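Local coordinates for protein member of s1p family of ribosomal proteins (Pyrococcus furiosus, PDB 5YH1) that binds manganese in its DHH domain and probably acts as an exonuclease on nucleic acids, at residues A[194-198]-A[229-235]; A[61-67]-A[135-139]. All coordinates share one frame; numbering follows the deposited sequence.

Overall arrangement
Interaction 2 comes first along the chain and closes before interaction 1 opens; their centres lie about 16 Å apart, and the manganese ion lies where they meet. Interaction 2 joins neighbouring strands of the five-stranded parallel sheet and supplies D137, just past strand 132-136, and D67, in the first turn of helix 66-86, which follows strand 58-63. In interaction 1, the loop after strand 183-185 is bound to the link between helices 221-229 and 234-245, which brings D229. With H163, which follows strand 158-161, these aspartates complete the protein's share of the metal site. T198 OG1 probably hydrogen-bonds D67 OD1, so the site joins the sheet to the end of helix 221-229 and the loop before helix 199-210.

Interaction 1: residues A[194-198]-A[229-235]; sequences YYELT and DRSKAPE. With MN (manganese (II) ion), chain F.
The carboxylate of E235 meets the Y194 ring at its edge, the two planes turned 59° apart, and Y194 OH donates to E235 OE2, though the modelled 2.4 Å is doubtfully short. E196 CG lies over one face of the ring, 3.7 Å above its plane near the rim. Placed between the backbone N and carbonyl carbon (chi1 54°), it also comes within 3.5 Å of A233 CB, a small methyl. At the Y195 ring, water 1 lies in plane at the edge; it links Y195 OH to the carbonyl O of D229, while the same hydroxyl bonds water 2, a manganese ligand. D229 OD2 holds the manganese ion at 2.2 Å, and T198 CG2 packs on D229 CB. Between these ends, Y194 to L197 form a type I turn and S231 an ST turn: S231 OG accepts from A233 N at 3.1 Å and donates to E196 O at 2.6 Å, clamping the approach to helix 234-245 against the turn. Losing this hydroxyl, as with an alanine here, would probably leave E196 O without its donor and A233 N without its side-chain acceptor. L197 CD1 lies against the aliphatic part of E235, whose OE1 bonds S31.

Interaction 2: residues A[61-67]-A[135-139]; sequences RHHADTD and IVDNG. With MN (manganese (II) ion), chain F.
R61 and H62 pair in parallel with I135 and V136, and the segments diverge beyond H63 and D137. V136 N donates to R61 O at 2.8 Å, and H63 N to V136 O at 3.2 Å. D137 then turns with positive phi (63°), while 61-67 leaves its strand through an inverse gamma turn centred on A64 and enters helix 66-86, with D65 as N-cap, its OD1 accepting from G68 N. On one side of the sheet R61 CB touches I135 CD1, the arginine's charged end leading off to D115; on the other H62 CB meets V136 CB, a branched side chain suited to a buried strand. H62 ND1 bonds H63 O at 2.8 Å, almost straight, which fixes the ring's rotation. H63 crosses D137 obliquely, CB 3.3 Å from D137 OD2. With CG anti to the backbone N (chi1 -161°), D137 reaches past the strand end, and its OD1 binds manganese at 2.3 Å. D67 OD2 binds the same ion at 2.1 Å, their carboxylates nearly perpendicular; D67 OD1 is held by G200 N and T198. Water 3, also on the metal, donates within a group including D65 OD2 and D137 OD2, more acceptors than it has protons. The site is typical of the DHH domain, in which H163 of the D162-H163-H164 motif joins aspartates at the carboxyl end of the parallel sheet.

Interaction 1: residues A[194-198]-A[229-235]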
loop_
_atom_site.group_PDB
_atom_site.type_symbol
_atom_site.label_atom_id
_atom_site.label_comp_id
_atom_site.label_asym_id
_atom_site.label_seq_id
_atom_site.Cartn_x
_atom_site.Cartn_y
_atom_site.Cartn_z
ATOM N N TYR A 194 19.276 18.010 -26.072
ATOM C CA TYR A 194 18.741 17.009 -27.006
ATOM C C TYR A 194 17.917 15.905 -26.314
ATOM O O TYR A 194 18.204 14.706 -26.436
ATOM C CB TYR A 194 19.868 16.417 -27.855
ATOM C CG TYR A 194 19.424 15.891 -29.206
ATOM C CD1 TYR A 194 18.967 16.760 -30.200
ATOM C CD2 TYR A 194 19.480 14.535 -29.502
ATOM C CE1 TYR A 194 18.576 16.290 -31.450
ATOM C CE2 TYR A 194 19.094 14.055 -30.748
ATOM C CZ TYR A 194 18.647 14.941 -31.722
ATOM O OH TYR A 194 18.260 14.468 -32.958
ATOM N N TYR A 195 16.867 16.339 -25.624
ATOM C CA TYR A 195 15.904 15.466 -24.944
ATOM C C TYR A 195 15.197 14.500 -25.887
ATOM O O TYR A 195 14.730 13.445 -25.465
ATOM C CB TYR A 195 14.850 16.347 -24.253
ATOM C CG TYR A 195 13.674 15.605 -23.642
ATOM C CD1 TYR A 195 13.753 15.072 -22.357
ATOM C CD2 TYR A 195 12.475 15.442 -24.346
ATOM C CE1 TYR A 195 12.679 14.398 -21.786
ATOM C CE2 TYR A 195 11.399 14.762 -23.785
ATOM C CZ TYR A 195 11.503 14.250 -22.500
ATOM O OH TYR A 195 10.450 13.577 -21.922
ATOM N N GLU A 196 15.109 14.864 -27.162
ATOM C CA GLU A 196 14.279 14.134 -28.107
ATOM C C GLU A 196 14.844 12.772 -28.509
ATOM O O GLU A 196 14.150 11.983 -29.132
ATOM C CB GLU A 196 13.988 14.987 -29.344
ATOM C CG GLU A 196 15.222 15.541 -30.045
ATOM C CD GLU A 196 15.508 16.993 -29.671
ATOM O OE1 GLU A 196 15.562 17.828 -30.601
ATOM O OE2 GLU A 196 15.669 17.298 -28.460
ATOM N N LEU A 197 16.091 12.491 -28.156
ATOM C CA LEU A 197 16.605 11.118 -28.237
ATOM C C LEU A 197 16.282 10.428 -26.906
ATOM O O LEU A 197 16.975 10.626 -25.896
ATOM C CB LEU A 197 18.108 11.112 -28.521
ATOM C CG LEU A 197 18.751 9.761 -28.816
ATOM C CD1 LEU A 197 18.198 9.132 -30.083
ATOM C CD2 LEU A 197 20.253 9.936 -28.911
ATOM N N THR A 198 15.223 9.620 -26.916
ATOM C CA THR A 198 14.583 9.164 -25.678
ATOM C C THR A 198 15.177 7.869 -25.129
ATOM O O THR A 198 15.945 7.176 -25.803
ATOM C CB THR A 198 13.065 8.972 -25.889
ATOM O OG1 THR A 198 12.817 7.784 -26.647
ATOM C CG2 THR A 198 12.478 10.168 -26.617
ATOM N N ASP A 229 6.869 9.579 -25.731
ATOM C CA ASP A 229 7.503 10.832 -25.306
ATOM C C ASP A 229 7.350 11.988 -26.297
ATOM O O ASP A 229 7.867 13.077 -26.045
ATOM C CB ASP A 229 9.003 10.607 -25.045
ATOM C CG ASP A 229 9.314 10.271 -23.591
ATOM O OD1 ASP A 229 8.387 10.018 -22.781
ATOM O OD2 ASP A 229 10.516 10.243 -23.266
ATOM N N ARG A 230 6.650 11.760 -27.411
ATOM C CA ARG A 230 6.381 12.808 -28.407
ATOM C C ARG A 230 7.662 13.440 -28.948
ATOM O O ARG A 230 7.783 14.652 -29.040
ATOM C CB ARG A 230 5.462 13.882 -27.826
ATOM C CG ARG A 230 4.096 13.361 -27.419
ATOM C CD ARG A 230 3.404 14.309 -26.457
ATOM N NE ARG A 230 2.038 13.855 -26.193
ATOM C CZ ARG A 230 0.931 14.590 -26.314
ATOM N NH1 ARG A 230 0.974 15.873 -26.676
ATOM N NH2 ARG A 230 -0.246 14.032 -26.053
ATOM N N SER A 231 8.611 12.594 -29.304
ATOM C CA SER A 231 9.864 13.033 -29.897
ATOM C C SER A 231 9.634 13.540 -31.322
ATOM O O SER A 231 8.891 12.921 -32.090
ATOM C CB SER A 231 10.858 11.870 -29.926
ATOM O OG SER A 231 12.023 12.196 -30.659
ATOM N N LYS A 232 10.276 14.657 -31.653
ATOM C CA LYS A 232 10.350 15.154 -33.031
ATOM C C LYS A 232 11.790 15.070 -33.561
ATOM O O LYS A 232 12.192 15.891 -34.385
ATOM C CB LYS A 232 9.878 16.618 -33.110
ATOM C CG LYS A 232 8.575 16.952 -32.394
ATOM C CD LYS A 232 7.409 16.154 -32.946
ATOM C CE LYS A 232 6.124 16.523 -32.217
ATOM N NZ LYS A 232 5.209 15.353 -32.100
ATOM N N ALA A 233 12.568 14.098 -33.085
ATOM C CA ALA A 233 13.968 13.962 -33.496
ATOM C C ALA A 233 14.082 13.345 -34.890
ATOM O O ALA A 233 13.323 12.450 -35.226
ATOM C CB ALA A 233 14.733 13.097 -32.506
ATOM N N PRO A 234 15.067 13.785 -35.687
ATOM C CA PRO A 234 15.369 13.108 -36.950
ATOM C C PRO A 234 15.588 11.603 -36.791
ATOM O O PRO A 234 15.215 10.834 -37.668
ATOM C CB PRO A 234 16.655 13.794 -37.409
ATOM C CG PRO A 234 16.532 15.169 -36.871
ATOM C CD PRO A 234 15.858 15.015 -35.528
ATOM N N GLU A 235 16.178 11.191 -35.668
ATOM C CA GLU A 235 16.319 9.768 -35.356
ATOM C C GLU A 235 14.965 9.069 -35.278
ATOM O O GLU A 235 14.839 7.922 -35.699
ATOM C CB GLU A 235 17.066 9.562 -34.026
ATOM C CG GLU A 235 18.540 9.953 -34.051
ATOM C CD GLU A 235 18.815 11.384 -33.650
ATOM O OE1 GLU A 235 19.985 11.677 -33.355
ATOM O OE2 GLU A 235 17.900 12.221 -33.619
HETATM MN MN MN F . 11.440 9.413 -21.416
HETATM O O HOH W 1 8.223 14.023 -23.248
HETATM O O HOH W 2 10.805 11.351 -20.526
HETATM O O HOH W 3 9.623 8.794 -20.408
#

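Interaction 2: residues A[61-67]-A[135-139]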
loop_
_atom_site.group_PDB
_atom_site.type_symbol
_atom_site.label_atom_id
_atom_site.label_comp_id
_atom_site.label_asym_id
_atom_site.label_seq_id
_atom_site.Cartn_x
_atom_site.Cartn_y
_atom_site.Cartn_z
ATOM N N ARG A 61 15.785 -0.564 -12.848
ATOM C CA ARG A 61 14.752 0.404 -12.480
ATOM C C ARG A 61 14.459 1.288 -13.671
ATOM O O ARG A 61 15.394 1.770 -14.320
ATOM C CB ARG A 61 15.246 1.302 -11.354
ATOM C CG ARG A 61 15.191 0.680 -9.980
ATOM C CD ARG A 61 13.930 1.111 -9.265
ATOM N NE ARG A 61 13.709 0.340 -8.049
ATOM C CZ ARG A 61 12.515 0.156 -7.496
ATOM N NH1 ARG A 61 11.428 0.693 -8.040
ATOM N NH2 ARG A 61 12.407 -0.556 -6.389
ATOM N N HIS A 62 13.176 1.523 -13.946
ATOM C CA HIS A 62 12.770 2.431 -15.008
ATOM C C HIS A 62 11.543 3.244 -14.640
ATOM O O HIS A 62 10.666 2.780 -13.909
ATOM C CB HIS A 62 12.521 1.669 -16.320
ATOM C CG HIS A 62 11.347 0.741 -16.277
ATOM N ND1 HIS A 62 10.048 1.179 -16.406
ATOM C CD2 HIS A 62 11.277 -0.603 -16.131
ATOM C CE1 HIS A 62 9.227 0.149 -16.334
ATOM N NE2 HIS A 62 9.947 -0.943 -16.171
ATOM N N HIS A 63 11.471 4.454 -15.172
ATOM C CA HIS A 63 10.291 5.286 -15.017
ATOM C C HIS A 63 9.062 4.571 -15.594
ATOM O O HIS A 63 9.174 3.841 -16.582
ATOM C CB HIS A 63 10.504 6.632 -15.697
ATOM C CG HIS A 63 9.431 7.623 -15.403
ATOM N ND1 HIS A 63 8.585 8.113 -16.375
ATOM C CD2 HIS A 63 9.043 8.193 -14.241
ATOM C CE1 HIS A 63 7.726 8.952 -15.824
ATOM N NE2 HIS A 63 7.987 9.023 -14.530
ATOM N N ALA A 64 7.906 4.780 -14.964
ATOM C CA ALA A 64 6.701 4.008 -15.250
ATOM C C ALA A 64 5.813 4.655 -16.321
ATOM O O ALA A 64 4.607 4.806 -16.123
ATOM C CB ALA A 64 5.896 3.792 -13.969
ATOM N N ASP A 65 6.400 5.044 -17.450
ATOM C CA ASP A 65 5.612 5.497 -18.591
ATOM C C ASP A 65 6.028 4.747 -19.850
ATOM O O ASP A 65 6.882 3.851 -19.794
ATOM C CB ASP A 65 5.673 7.022 -18.749
ATOM C CG ASP A 65 7.050 7.538 -19.117
ATOM O OD1 ASP A 65 8.025 6.763 -19.245
ATOM O OD2 ASP A 65 7.167 8.766 -19.247
ATOM N N THR A 66 5.409 5.086 -20.974
ATOM C CA THR A 66 5.609 4.330 -22.195
ATOM C C THR A 66 7.090 4.236 -22.563
ATOM O O THR A 66 7.592 3.144 -22.815
ATOM C CB THR A 66 4.768 4.904 -23.360
ATOM O OG1 THR A 66 3.382 4.622 -23.121
ATOM C CG2 THR A 66 5.171 4.275 -24.692
ATOM N N ASP A 67 7.782 5.371 -22.555
ATOM C CA ASP A 67 9.212 5.414 -22.915
ATOM C C ASP A 67 10.037 4.559 -21.948
ATOM O O ASP A 67 10.873 3.753 -22.368
ATOM C CB ASP A 67 9.695 6.868 -22.928
ATOM C CG ASP A 67 11.155 7.017 -23.349
ATOM O OD1 ASP A 67 11.561 6.409 -24.360
ATOM O OD2 ASP A 67 11.893 7.767 -22.664
ATOM N N ILE A 135 19.609 1.970 -14.156
ATOM C CA ILE A 135 18.487 2.896 -14.036
ATOM C C ILE A 135 18.231 3.504 -15.404
ATOM O O ILE A 135 19.175 3.960 -16.061
ATOM C CB ILE A 135 18.772 4.076 -13.094
ATOM C CG1 ILE A 135 19.580 3.645 -11.877
ATOM C CG2 ILE A 135 17.458 4.750 -12.695
ATOM C CD1 ILE A 135 18.819 2.749 -10.923
ATOM N N VAL A 136 16.961 3.548 -15.807
ATOM C CA VAL A 136 16.592 3.869 -17.189
ATOM C C VAL A 136 15.416 4.834 -17.215
ATOM O O VAL A 136 14.412 4.626 -16.516
ATOM C CB VAL A 136 16.214 2.591 -17.951
ATOM C CG1 VAL A 136 15.827 2.901 -19.390
ATOM C CG2 VAL A 136 17.361 1.590 -17.900
ATOM N N ASP A 137 15.545 5.879 -18.027
ATOM C CA ASP A 137 14.580 6.988 -18.102
ATOM C C ASP A 137 14.452 7.788 -16.795
ATOM O O ASP A 137 13.605 8.674 -16.661
ATOM C CB ASP A 137 13.210 6.499 -18.595
ATOM C CG ASP A 137 12.345 7.634 -19.115
ATOM O OD1 ASP A 137 12.879 8.508 -19.847
ATOM O OD2 ASP A 137 11.145 7.672 -18.774
ATOM N N ASN A 138 15.331 7.477 -15.854
ATOM C CA ASN A 138 15.478 8.173 -14.592
ATOM C C ASN A 138 16.971 8.073 -14.323
ATOM O O ASN A 138 17.665 7.337 -15.028
ATOM C CB ASN A 138 14.735 7.439 -13.462
ATOM C CG ASN A 138 13.307 7.912 -13.264
ATOM O OD1 ASN A 138 12.827 8.815 -13.941
ATOM N ND2 ASN A 138 12.608 7.280 -12.316
ATOM N N GLY A 139 17.451 8.775 -13.297
ATOM C CA GLY A 139 18.787 8.516 -12.768
ATOM C C GLY A 139 19.874 9.504 -13.144
ATOM O O GLY A 139 20.928 9.538 -12.509
HETATM MN MN MN F . 11.440 9.413 -21.416
HETATM O O HOH W 3 9.623 8.794 -20.408
HETATM O O HOH W 2 10.805 11.351 -20.526
#